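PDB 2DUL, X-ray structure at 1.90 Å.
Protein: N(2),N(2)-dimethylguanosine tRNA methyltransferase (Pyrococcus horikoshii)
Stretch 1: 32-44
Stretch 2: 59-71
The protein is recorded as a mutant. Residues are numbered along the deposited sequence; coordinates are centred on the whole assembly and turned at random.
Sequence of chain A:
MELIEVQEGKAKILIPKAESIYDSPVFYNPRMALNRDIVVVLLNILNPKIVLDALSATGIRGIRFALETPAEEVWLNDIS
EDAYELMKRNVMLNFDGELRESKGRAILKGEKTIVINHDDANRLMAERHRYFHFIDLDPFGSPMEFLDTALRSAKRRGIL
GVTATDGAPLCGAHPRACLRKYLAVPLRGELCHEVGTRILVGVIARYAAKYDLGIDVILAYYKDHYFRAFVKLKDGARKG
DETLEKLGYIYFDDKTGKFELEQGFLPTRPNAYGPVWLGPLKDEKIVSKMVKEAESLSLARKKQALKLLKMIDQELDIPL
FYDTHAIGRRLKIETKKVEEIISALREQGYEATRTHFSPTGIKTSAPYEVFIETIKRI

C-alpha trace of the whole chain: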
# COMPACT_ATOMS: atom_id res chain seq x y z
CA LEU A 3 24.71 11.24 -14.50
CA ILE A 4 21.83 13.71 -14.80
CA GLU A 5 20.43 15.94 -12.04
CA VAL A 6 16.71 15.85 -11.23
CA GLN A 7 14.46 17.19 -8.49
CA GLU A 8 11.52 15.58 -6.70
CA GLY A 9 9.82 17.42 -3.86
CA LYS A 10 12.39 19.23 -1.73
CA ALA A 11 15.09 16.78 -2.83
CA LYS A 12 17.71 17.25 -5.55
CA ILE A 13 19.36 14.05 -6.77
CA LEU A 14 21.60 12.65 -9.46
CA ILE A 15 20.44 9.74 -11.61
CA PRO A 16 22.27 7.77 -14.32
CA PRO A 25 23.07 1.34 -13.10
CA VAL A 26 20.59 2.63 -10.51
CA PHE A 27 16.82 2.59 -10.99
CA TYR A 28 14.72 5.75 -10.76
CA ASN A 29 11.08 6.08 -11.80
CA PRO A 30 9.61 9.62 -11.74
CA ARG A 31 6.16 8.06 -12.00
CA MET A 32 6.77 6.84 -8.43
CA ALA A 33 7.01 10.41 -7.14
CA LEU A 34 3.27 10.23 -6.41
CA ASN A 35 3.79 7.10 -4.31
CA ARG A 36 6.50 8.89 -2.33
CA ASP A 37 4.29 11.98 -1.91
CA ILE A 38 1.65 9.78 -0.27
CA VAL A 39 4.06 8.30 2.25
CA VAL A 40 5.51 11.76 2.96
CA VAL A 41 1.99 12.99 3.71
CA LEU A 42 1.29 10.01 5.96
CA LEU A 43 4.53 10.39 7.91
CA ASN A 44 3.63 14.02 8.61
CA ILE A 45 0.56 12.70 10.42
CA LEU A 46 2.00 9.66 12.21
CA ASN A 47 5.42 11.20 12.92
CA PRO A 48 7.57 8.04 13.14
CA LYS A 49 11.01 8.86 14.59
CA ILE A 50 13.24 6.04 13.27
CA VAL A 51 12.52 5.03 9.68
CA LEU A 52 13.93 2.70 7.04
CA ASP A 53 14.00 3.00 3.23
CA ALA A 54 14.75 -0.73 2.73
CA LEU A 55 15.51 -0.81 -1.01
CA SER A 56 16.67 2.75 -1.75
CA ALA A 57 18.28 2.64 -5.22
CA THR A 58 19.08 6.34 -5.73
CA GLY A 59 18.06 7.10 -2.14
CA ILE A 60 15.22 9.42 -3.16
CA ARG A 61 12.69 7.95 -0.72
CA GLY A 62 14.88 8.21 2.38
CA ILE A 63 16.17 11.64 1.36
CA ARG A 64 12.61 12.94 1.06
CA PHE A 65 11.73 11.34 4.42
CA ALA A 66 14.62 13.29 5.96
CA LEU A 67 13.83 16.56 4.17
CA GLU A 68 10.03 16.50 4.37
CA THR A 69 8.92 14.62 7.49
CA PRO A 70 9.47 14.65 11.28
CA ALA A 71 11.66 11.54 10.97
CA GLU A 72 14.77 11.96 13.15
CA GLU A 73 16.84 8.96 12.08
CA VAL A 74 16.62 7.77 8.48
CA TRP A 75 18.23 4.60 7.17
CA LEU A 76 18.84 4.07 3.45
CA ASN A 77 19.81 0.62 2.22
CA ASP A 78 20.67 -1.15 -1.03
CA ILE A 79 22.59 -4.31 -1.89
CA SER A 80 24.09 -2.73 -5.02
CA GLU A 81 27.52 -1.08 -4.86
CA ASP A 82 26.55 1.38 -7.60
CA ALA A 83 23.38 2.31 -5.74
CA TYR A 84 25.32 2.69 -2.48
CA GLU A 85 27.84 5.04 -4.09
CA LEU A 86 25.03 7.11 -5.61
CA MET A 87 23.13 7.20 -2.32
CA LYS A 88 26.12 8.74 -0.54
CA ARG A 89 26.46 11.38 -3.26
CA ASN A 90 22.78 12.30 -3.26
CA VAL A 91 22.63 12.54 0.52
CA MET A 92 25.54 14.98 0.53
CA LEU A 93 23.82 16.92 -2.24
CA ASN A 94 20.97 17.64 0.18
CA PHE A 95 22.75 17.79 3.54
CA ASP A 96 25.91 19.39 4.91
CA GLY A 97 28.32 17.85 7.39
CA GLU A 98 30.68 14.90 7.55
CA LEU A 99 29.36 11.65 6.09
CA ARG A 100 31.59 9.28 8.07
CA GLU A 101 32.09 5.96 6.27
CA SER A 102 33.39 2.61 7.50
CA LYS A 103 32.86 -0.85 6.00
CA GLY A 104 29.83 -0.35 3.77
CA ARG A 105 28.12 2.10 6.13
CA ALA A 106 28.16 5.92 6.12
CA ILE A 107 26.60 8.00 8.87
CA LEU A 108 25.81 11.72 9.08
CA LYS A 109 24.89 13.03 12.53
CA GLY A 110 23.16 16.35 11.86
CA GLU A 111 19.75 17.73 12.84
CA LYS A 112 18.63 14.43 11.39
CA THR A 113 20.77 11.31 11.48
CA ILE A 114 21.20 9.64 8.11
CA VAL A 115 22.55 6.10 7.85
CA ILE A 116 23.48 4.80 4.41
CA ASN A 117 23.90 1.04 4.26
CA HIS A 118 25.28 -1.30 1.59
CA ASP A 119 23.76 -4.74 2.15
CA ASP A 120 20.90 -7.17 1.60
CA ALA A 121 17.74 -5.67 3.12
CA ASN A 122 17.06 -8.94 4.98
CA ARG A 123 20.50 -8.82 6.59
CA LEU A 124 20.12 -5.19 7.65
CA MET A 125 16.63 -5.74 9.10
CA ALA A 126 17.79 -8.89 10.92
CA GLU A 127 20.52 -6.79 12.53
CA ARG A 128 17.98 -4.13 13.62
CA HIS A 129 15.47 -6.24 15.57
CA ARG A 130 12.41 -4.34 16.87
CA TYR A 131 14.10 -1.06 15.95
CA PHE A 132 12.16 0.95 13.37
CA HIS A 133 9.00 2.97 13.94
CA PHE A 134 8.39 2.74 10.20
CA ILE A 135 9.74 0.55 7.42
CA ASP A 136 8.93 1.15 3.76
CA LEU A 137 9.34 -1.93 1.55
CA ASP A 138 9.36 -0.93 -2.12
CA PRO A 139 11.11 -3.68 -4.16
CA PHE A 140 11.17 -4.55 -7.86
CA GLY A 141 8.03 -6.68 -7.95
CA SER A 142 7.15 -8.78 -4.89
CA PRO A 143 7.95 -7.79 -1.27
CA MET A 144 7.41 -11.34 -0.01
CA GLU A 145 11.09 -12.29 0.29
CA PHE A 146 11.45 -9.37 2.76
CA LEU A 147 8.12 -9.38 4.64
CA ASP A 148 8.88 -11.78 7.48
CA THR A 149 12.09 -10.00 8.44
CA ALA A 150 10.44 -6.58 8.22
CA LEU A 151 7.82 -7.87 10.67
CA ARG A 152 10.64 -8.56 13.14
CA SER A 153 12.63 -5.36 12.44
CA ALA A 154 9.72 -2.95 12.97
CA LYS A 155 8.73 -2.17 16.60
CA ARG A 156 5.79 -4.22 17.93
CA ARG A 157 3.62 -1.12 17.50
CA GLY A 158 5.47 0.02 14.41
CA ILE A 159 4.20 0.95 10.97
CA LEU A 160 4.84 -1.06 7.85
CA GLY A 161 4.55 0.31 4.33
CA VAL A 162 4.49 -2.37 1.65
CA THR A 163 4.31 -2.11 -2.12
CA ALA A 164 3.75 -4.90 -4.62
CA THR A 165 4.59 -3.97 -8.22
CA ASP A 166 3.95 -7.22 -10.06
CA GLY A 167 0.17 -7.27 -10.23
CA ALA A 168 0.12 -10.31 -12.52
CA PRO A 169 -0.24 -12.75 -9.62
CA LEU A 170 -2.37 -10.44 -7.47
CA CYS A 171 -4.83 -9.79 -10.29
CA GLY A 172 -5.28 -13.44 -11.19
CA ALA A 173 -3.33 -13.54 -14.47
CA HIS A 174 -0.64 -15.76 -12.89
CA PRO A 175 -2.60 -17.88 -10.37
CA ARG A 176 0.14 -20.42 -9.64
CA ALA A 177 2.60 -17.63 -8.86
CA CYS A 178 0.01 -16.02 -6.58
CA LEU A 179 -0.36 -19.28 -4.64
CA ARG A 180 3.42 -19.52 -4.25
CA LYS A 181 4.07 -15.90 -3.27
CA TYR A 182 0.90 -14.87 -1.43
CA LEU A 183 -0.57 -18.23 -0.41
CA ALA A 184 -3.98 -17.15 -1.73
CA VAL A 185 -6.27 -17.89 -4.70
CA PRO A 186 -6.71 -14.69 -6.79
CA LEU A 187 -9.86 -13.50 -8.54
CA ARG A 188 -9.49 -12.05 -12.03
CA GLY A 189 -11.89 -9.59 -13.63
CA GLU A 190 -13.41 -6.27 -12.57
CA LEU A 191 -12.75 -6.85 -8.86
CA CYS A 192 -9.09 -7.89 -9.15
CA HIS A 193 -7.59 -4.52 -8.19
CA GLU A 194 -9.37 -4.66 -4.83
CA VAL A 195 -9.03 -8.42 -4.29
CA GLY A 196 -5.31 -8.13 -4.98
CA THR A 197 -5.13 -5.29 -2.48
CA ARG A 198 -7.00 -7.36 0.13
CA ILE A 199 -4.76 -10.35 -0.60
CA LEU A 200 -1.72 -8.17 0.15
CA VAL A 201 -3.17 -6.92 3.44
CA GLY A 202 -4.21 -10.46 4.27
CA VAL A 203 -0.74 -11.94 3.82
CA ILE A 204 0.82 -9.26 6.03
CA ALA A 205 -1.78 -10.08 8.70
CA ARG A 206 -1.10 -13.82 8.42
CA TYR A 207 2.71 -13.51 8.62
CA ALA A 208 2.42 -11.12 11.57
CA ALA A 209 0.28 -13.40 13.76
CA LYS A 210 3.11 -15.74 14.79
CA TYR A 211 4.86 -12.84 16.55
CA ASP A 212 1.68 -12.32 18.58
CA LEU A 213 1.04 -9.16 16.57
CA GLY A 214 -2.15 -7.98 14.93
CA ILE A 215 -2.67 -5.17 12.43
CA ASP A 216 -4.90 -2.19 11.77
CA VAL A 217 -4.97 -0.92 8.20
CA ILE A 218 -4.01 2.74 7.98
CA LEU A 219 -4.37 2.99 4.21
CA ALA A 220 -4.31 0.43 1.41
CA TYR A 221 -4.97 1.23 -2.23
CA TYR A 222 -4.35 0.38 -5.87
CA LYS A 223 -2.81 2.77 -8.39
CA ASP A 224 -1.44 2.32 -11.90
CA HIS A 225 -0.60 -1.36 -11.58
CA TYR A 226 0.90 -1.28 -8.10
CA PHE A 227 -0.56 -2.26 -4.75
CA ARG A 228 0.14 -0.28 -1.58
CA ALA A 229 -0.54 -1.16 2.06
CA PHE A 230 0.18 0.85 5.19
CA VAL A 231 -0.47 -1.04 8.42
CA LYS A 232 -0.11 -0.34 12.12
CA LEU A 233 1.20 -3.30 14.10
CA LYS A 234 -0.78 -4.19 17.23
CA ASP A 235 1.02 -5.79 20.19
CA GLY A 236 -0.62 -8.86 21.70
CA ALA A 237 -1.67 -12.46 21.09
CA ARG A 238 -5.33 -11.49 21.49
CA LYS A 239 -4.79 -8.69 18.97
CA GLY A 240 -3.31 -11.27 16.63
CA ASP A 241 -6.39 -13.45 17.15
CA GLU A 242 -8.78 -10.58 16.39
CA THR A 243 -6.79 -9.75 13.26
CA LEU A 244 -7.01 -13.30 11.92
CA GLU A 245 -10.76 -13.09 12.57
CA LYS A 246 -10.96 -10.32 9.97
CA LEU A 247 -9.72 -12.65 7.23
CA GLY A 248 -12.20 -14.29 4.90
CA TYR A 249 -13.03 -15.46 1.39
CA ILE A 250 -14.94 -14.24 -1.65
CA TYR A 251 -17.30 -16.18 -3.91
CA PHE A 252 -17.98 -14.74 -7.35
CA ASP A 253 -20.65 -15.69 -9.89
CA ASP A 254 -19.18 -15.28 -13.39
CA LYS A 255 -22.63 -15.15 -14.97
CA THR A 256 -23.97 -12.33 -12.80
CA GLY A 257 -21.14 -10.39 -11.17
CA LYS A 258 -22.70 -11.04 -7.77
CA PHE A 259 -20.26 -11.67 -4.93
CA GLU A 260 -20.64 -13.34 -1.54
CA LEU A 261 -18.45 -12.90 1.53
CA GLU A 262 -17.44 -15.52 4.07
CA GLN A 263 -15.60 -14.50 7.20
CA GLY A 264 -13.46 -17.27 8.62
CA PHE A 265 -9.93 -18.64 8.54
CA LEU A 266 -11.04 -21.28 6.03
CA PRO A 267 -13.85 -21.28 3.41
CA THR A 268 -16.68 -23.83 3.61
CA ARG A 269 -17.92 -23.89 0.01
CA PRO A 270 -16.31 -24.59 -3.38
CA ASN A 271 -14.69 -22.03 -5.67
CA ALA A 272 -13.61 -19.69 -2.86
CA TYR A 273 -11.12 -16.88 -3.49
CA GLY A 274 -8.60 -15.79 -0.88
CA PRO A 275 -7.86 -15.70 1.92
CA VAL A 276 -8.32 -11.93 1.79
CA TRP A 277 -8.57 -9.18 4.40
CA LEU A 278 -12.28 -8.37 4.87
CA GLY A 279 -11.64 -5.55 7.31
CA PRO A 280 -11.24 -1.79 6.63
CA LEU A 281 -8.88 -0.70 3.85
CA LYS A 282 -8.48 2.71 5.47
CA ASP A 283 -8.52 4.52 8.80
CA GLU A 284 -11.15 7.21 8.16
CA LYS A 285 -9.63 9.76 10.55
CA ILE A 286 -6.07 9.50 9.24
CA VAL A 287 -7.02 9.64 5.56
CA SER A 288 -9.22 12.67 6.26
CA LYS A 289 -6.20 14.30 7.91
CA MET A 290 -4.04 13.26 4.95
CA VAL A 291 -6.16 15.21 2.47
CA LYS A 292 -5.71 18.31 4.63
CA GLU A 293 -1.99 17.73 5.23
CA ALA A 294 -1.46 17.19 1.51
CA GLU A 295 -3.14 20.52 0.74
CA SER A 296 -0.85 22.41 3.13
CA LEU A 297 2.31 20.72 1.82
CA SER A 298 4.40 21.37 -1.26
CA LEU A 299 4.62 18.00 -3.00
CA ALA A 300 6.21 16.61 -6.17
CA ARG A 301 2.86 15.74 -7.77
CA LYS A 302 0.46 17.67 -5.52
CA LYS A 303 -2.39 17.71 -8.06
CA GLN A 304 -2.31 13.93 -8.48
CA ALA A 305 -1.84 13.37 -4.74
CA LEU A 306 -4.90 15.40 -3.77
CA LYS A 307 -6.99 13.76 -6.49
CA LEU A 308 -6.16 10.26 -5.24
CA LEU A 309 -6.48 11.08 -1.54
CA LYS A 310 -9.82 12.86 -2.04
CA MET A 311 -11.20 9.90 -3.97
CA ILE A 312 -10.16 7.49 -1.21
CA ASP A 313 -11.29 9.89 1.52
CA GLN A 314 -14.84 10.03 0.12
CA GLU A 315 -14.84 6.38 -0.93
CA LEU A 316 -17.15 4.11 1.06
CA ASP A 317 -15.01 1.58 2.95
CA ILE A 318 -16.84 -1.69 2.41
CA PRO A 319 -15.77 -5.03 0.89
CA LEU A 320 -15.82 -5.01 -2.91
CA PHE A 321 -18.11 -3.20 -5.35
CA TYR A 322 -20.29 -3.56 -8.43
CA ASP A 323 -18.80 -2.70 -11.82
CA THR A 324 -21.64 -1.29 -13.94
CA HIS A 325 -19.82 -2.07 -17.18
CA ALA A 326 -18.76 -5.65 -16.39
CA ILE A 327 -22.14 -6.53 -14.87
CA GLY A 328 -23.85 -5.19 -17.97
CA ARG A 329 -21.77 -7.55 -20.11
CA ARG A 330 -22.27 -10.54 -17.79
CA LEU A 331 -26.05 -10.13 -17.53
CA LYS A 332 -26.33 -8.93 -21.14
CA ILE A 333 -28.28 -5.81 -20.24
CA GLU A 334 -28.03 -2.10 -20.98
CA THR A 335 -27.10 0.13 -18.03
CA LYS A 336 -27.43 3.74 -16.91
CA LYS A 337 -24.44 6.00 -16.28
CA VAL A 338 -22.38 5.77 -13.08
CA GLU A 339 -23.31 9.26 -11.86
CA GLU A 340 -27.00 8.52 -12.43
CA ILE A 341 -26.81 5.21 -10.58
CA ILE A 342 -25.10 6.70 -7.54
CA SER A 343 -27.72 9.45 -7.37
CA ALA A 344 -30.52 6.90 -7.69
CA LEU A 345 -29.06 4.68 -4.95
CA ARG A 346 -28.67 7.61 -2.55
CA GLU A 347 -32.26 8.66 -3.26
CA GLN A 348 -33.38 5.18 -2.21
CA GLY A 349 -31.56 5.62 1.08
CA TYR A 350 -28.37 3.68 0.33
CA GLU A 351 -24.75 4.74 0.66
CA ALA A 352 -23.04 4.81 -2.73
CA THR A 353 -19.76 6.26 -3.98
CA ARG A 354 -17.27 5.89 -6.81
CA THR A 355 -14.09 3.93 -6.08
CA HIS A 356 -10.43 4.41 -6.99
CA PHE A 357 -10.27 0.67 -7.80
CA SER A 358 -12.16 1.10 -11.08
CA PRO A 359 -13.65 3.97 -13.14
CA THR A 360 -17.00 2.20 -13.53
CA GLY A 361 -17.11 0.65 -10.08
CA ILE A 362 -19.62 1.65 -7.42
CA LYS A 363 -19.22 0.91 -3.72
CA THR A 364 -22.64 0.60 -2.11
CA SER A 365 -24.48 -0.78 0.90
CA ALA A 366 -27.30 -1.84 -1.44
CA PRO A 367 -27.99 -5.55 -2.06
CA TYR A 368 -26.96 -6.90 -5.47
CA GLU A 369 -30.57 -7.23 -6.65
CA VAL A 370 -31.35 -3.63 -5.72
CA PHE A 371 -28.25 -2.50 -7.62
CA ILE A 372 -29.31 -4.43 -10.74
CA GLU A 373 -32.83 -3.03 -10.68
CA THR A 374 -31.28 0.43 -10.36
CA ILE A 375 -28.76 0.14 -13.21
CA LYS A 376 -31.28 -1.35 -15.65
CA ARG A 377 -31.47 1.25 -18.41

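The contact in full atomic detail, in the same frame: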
# COMPACT_ATOMS: atom_id res chain seq x y z
N MET A 32 6.91 7.26 -9.83
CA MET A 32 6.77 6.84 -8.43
C MET A 32 6.86 8.00 -7.45
O MET A 32 6.84 7.79 -6.24
CB MET A 32 7.83 5.79 -8.08
CG MET A 32 7.59 4.44 -8.72
SD MET A 32 6.11 3.62 -8.08
CE MET A 32 6.85 2.30 -7.15
N ALA A 33 6.95 9.22 -7.98
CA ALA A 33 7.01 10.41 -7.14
C ALA A 33 5.69 10.56 -6.39
O ALA A 33 5.68 11.04 -5.25
CB ALA A 33 7.28 11.64 -8.00
N LEU A 34 4.59 10.16 -7.03
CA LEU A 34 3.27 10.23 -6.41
C LEU A 34 3.24 9.31 -5.19
O LEU A 34 2.76 9.69 -4.12
CB LEU A 34 2.19 9.79 -7.41
CG LEU A 34 0.78 9.58 -6.84
CD1 LEU A 34 0.24 10.89 -6.30
CD2 LEU A 34 -0.14 9.03 -7.92
N ASN A 35 3.73 8.09 -5.38
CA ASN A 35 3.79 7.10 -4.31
C ASN A 35 4.55 7.68 -3.12
O ASN A 35 4.11 7.59 -1.98
CB ASN A 35 4.49 5.83 -4.82
CG ASN A 35 4.64 4.76 -3.75
OD1 ASN A 35 5.35 4.94 -2.76
ND2 ASN A 35 3.98 3.62 -3.96
N ARG A 36 5.70 8.30 -3.39
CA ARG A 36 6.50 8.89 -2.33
C ARG A 36 5.79 10.09 -1.68
O ARG A 36 5.93 10.33 -0.48
CB ARG A 36 7.89 9.27 -2.86
CG ARG A 36 8.76 8.05 -3.17
CD ARG A 36 10.15 8.44 -3.64
NE ARG A 36 10.20 8.83 -5.05
CZ ARG A 36 10.34 7.98 -6.06
NH1 ARG A 36 10.45 6.67 -5.84
NH2 ARG A 36 10.38 8.43 -7.31
N ASP A 37 5.03 10.85 -2.47
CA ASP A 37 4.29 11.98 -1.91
C ASP A 37 3.34 11.45 -0.84
O ASP A 37 3.25 12.01 0.26
CB ASP A 37 3.44 12.69 -2.98
CG ASP A 37 4.22 13.70 -3.80
OD1 ASP A 37 5.25 14.22 -3.32
OD2 ASP A 37 3.77 13.99 -4.93
N ILE A 38 2.62 10.38 -1.18
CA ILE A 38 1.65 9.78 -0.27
C ILE A 38 2.28 9.40 1.06
O ILE A 38 1.75 9.74 2.12
CB ILE A 38 0.98 8.52 -0.90
CG1 ILE A 38 0.33 8.89 -2.24
CG2 ILE A 38 -0.07 7.95 0.04
CD1 ILE A 38 -0.71 9.98 -2.14
N VAL A 39 3.41 8.70 1.01
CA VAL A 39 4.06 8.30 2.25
C VAL A 39 4.55 9.53 3.02
O VAL A 39 4.47 9.57 4.25
CB VAL A 39 5.22 7.28 1.98
CG1 VAL A 39 6.25 7.87 1.04
CG2 VAL A 39 5.86 6.87 3.30
N VAL A 40 5.05 10.53 2.31
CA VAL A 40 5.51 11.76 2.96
C VAL A 40 4.35 12.39 3.72
O VAL A 40 4.50 12.84 4.86
CB VAL A 40 6.07 12.78 1.92
CG1 VAL A 40 6.12 14.18 2.51
CG2 VAL A 40 7.46 12.35 1.48
N VAL A 41 3.18 12.42 3.08
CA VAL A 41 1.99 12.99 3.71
C VAL A 41 1.64 12.20 4.97
O VAL A 41 1.42 12.78 6.04
CB VAL A 41 0.78 12.96 2.76
CG1 VAL A 41 -0.49 13.36 3.51
CG2 VAL A 41 1.03 13.92 1.60
N LEU A 42 1.61 10.88 4.84
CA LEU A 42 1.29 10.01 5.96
C LEU A 42 2.24 10.20 7.14
O LEU A 42 1.81 10.30 8.28
CB LEU A 42 1.31 8.54 5.51
CG LEU A 42 0.94 7.52 6.59
CD1 LEU A 42 -0.44 7.83 7.14
CD2 LEU A 42 0.98 6.11 6.01
N LEU A 43 3.54 10.24 6.85
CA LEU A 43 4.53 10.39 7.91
C LEU A 43 4.38 11.71 8.66
O LEU A 43 4.74 11.81 9.83
CB LEU A 43 5.95 10.25 7.35
CG LEU A 43 6.55 8.84 7.41
CD1 LEU A 43 5.55 7.80 6.92
CD2 LEU A 43 7.82 8.79 6.58
N ASN A 44 3.84 12.73 7.98
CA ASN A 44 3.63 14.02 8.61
C ASN A 44 2.44 13.99 9.56
O ASN A 44 2.20 14.94 10.30
CB ASN A 44 3.44 15.10 7.55
CG ASN A 44 4.76 15.73 7.12
OD1 ASN A 44 5.37 16.47 7.89
ND2 ASN A 44 5.21 15.41 5.91
N GLY A 59 18.18 6.54 -3.48
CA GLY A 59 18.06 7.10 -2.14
C GLY A 59 16.98 8.16 -2.03
O GLY A 59 16.76 8.74 -0.97
N ILE A 60 16.27 8.40 -3.13
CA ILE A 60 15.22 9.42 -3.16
C ILE A 60 14.18 9.32 -2.05
O ILE A 60 13.80 10.33 -1.46
CB ILE A 60 14.48 9.44 -4.53
CG1 ILE A 60 13.41 10.52 -4.53
CG2 ILE A 60 13.85 8.08 -4.81
CD1 ILE A 60 13.95 11.93 -4.35
N ARG A 61 13.71 8.11 -1.75
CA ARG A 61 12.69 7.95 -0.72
C ARG A 61 13.19 8.40 0.65
O ARG A 61 12.56 9.24 1.29
CB ARG A 61 12.21 6.49 -0.65
CG ARG A 61 10.97 6.26 0.20
CD ARG A 61 10.52 4.81 0.15
NE ARG A 61 10.19 4.38 -1.21
CZ ARG A 61 8.97 4.45 -1.74
NH1 ARG A 61 8.78 4.04 -2.99
NH2 ARG A 61 7.94 4.89 -1.03
N GLY A 62 14.31 7.84 1.09
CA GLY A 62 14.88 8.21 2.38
C GLY A 62 15.26 9.68 2.46
O GLY A 62 15.08 10.32 3.50
N ILE A 63 15.79 10.23 1.37
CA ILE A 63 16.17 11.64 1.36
C ILE A 63 14.93 12.51 1.56
O ILE A 63 14.96 13.48 2.31
CB ILE A 63 16.88 12.01 0.04
CG1 ILE A 63 18.28 11.38 0.02
CG2 ILE A 63 16.99 13.53 -0.10
CD1 ILE A 63 18.95 11.38 -1.34
N ARG A 64 13.83 12.16 0.90
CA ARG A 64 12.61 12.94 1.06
C ARG A 64 12.05 12.77 2.48
O ARG A 64 11.50 13.70 3.05
CB ARG A 64 11.57 12.56 0.01
CG ARG A 64 11.98 12.97 -1.40
CD ARG A 64 10.80 12.91 -2.35
NE ARG A 64 9.72 13.81 -1.92
CZ ARG A 64 8.49 13.77 -2.40
NH1 ARG A 64 8.16 12.87 -3.33
NH2 ARG A 64 7.56 14.61 -1.95
N PHE A 65 12.20 11.57 3.04
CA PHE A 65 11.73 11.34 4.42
C PHE A 65 12.46 12.32 5.33
O PHE A 65 11.86 12.99 6.17
CB PHE A 65 12.06 9.92 4.87
CG PHE A 65 11.18 8.85 4.28
CD1 PHE A 65 11.49 7.51 4.47
CD2 PHE A 65 10.05 9.18 3.54
CE1 PHE A 65 10.68 6.50 3.94
CE2 PHE A 65 9.23 8.19 3.01
CZ PHE A 65 9.55 6.85 3.21
N ALA A 66 13.78 12.41 5.15
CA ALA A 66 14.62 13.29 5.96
C ALA A 66 14.31 14.77 5.74
O ALA A 66 14.25 15.55 6.70
CB ALA A 66 16.09 13.01 5.68
N LEU A 67 14.11 15.16 4.49
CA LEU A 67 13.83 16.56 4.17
C LEU A 67 12.39 17.03 4.37
O LEU A 67 12.16 18.22 4.61
CB LEU A 67 14.21 16.87 2.72
CG LEU A 67 15.67 16.81 2.28
CD1 LEU A 67 15.75 16.87 0.75
CD2 LEU A 67 16.46 17.95 2.91
N GLU A 68 11.43 16.11 4.29
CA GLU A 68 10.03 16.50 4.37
C GLU A 68 9.15 15.93 5.48
O GLU A 68 7.95 16.18 5.48
CB GLU A 68 9.37 16.21 3.02
CG GLU A 68 10.11 16.85 1.85
CD GLU A 68 9.58 16.41 0.50
OE1 GLU A 68 8.34 16.36 0.33
OE2 GLU A 68 10.40 16.11 -0.40
N THR A 69 9.72 15.19 6.41
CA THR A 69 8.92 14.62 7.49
C THR A 69 9.62 14.78 8.83
O THR A 69 10.80 15.12 8.88
CB THR A 69 8.64 13.12 7.26
OG1 THR A 69 9.81 12.36 7.60
CG2 THR A 69 8.29 12.86 5.80
N PRO A 70 8.90 14.54 9.93
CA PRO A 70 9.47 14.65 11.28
C PRO A 70 10.44 13.52 11.65
O PRO A 70 10.90 13.45 12.79
CB PRO A 70 8.22 14.64 12.18
CG PRO A 70 7.14 15.17 11.28
CD PRO A 70 7.44 14.44 9.99
N ALA A 71 10.74 12.65 10.70
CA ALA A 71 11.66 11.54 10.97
C ALA A 71 12.98 12.11 11.49
O ALA A 71 13.49 13.09 10.94
CB ALA A 71 11.90 10.72 9.69
O HOH W 1 11.96 4.67 -4.18

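Two helices meeting at a modest angle, here 35° with axes 10.2 Å apart at closest approach, illustrate how arginines can take part in packing as well as in polar bonds across a helix pair. At the start of the contact Ala33 offers its carbonyl edge-on to the Arg64 guanidinium, O to NH1 being 3.6 Å. Asn35 leaves its helix sideways, yet its amide end reaches across and accepts a nearly straight hydrogen bond from Arg61, with NH2 3.1 Å from OD1. The CA-to-CB bond of Arg36 points toward the partner helix, and both parts of its side chain pack: CG lies 3.9 Å from Arg61 CZ, over one face of that guanidinium, leaving the edge free for Asn35, while Ile60 CG2 lies over one face of Arg36's own guanidinium. The two like charges still approach, Arg36 NH1 to Arg61 NH1 being 4.2 Å, and water 1 accepts a weak hydrogen bond from each of these nitrogens.

Asp37 supplies the opposite charge. Its OD1 forms a salt bridge with Arg64 NH2 at 2.7 Å, and a weak bond from NH1 joins the same oxygen. Within its own helix Arg64 is also held by Glu68, NE to OE2 at 2.8 Å, so a side chain seated among Ala33, Arg36, Asp37 and Val40 is fixed by acids from both helices.

Beyond this polar group the contact turns largely apolar. Val39 CG1 meets the edge of the Phe65 ring, 3.6 Å from CE2, while Val40 CG2 covers a face of the Arg64 guanidinium, 4.1 Å from NH2. Leu43 CD2 sits over a face of the Phe65 ring, 3.9 Å from its centroid, in a CH-pi contact, and Leu43 CB packs 3.8 Å from Thr69 CG2. Asn44 closes the series: its ND2 donates to Glu68 O at 2.9 Å, tying the side chain to the backbone where the second helix ends.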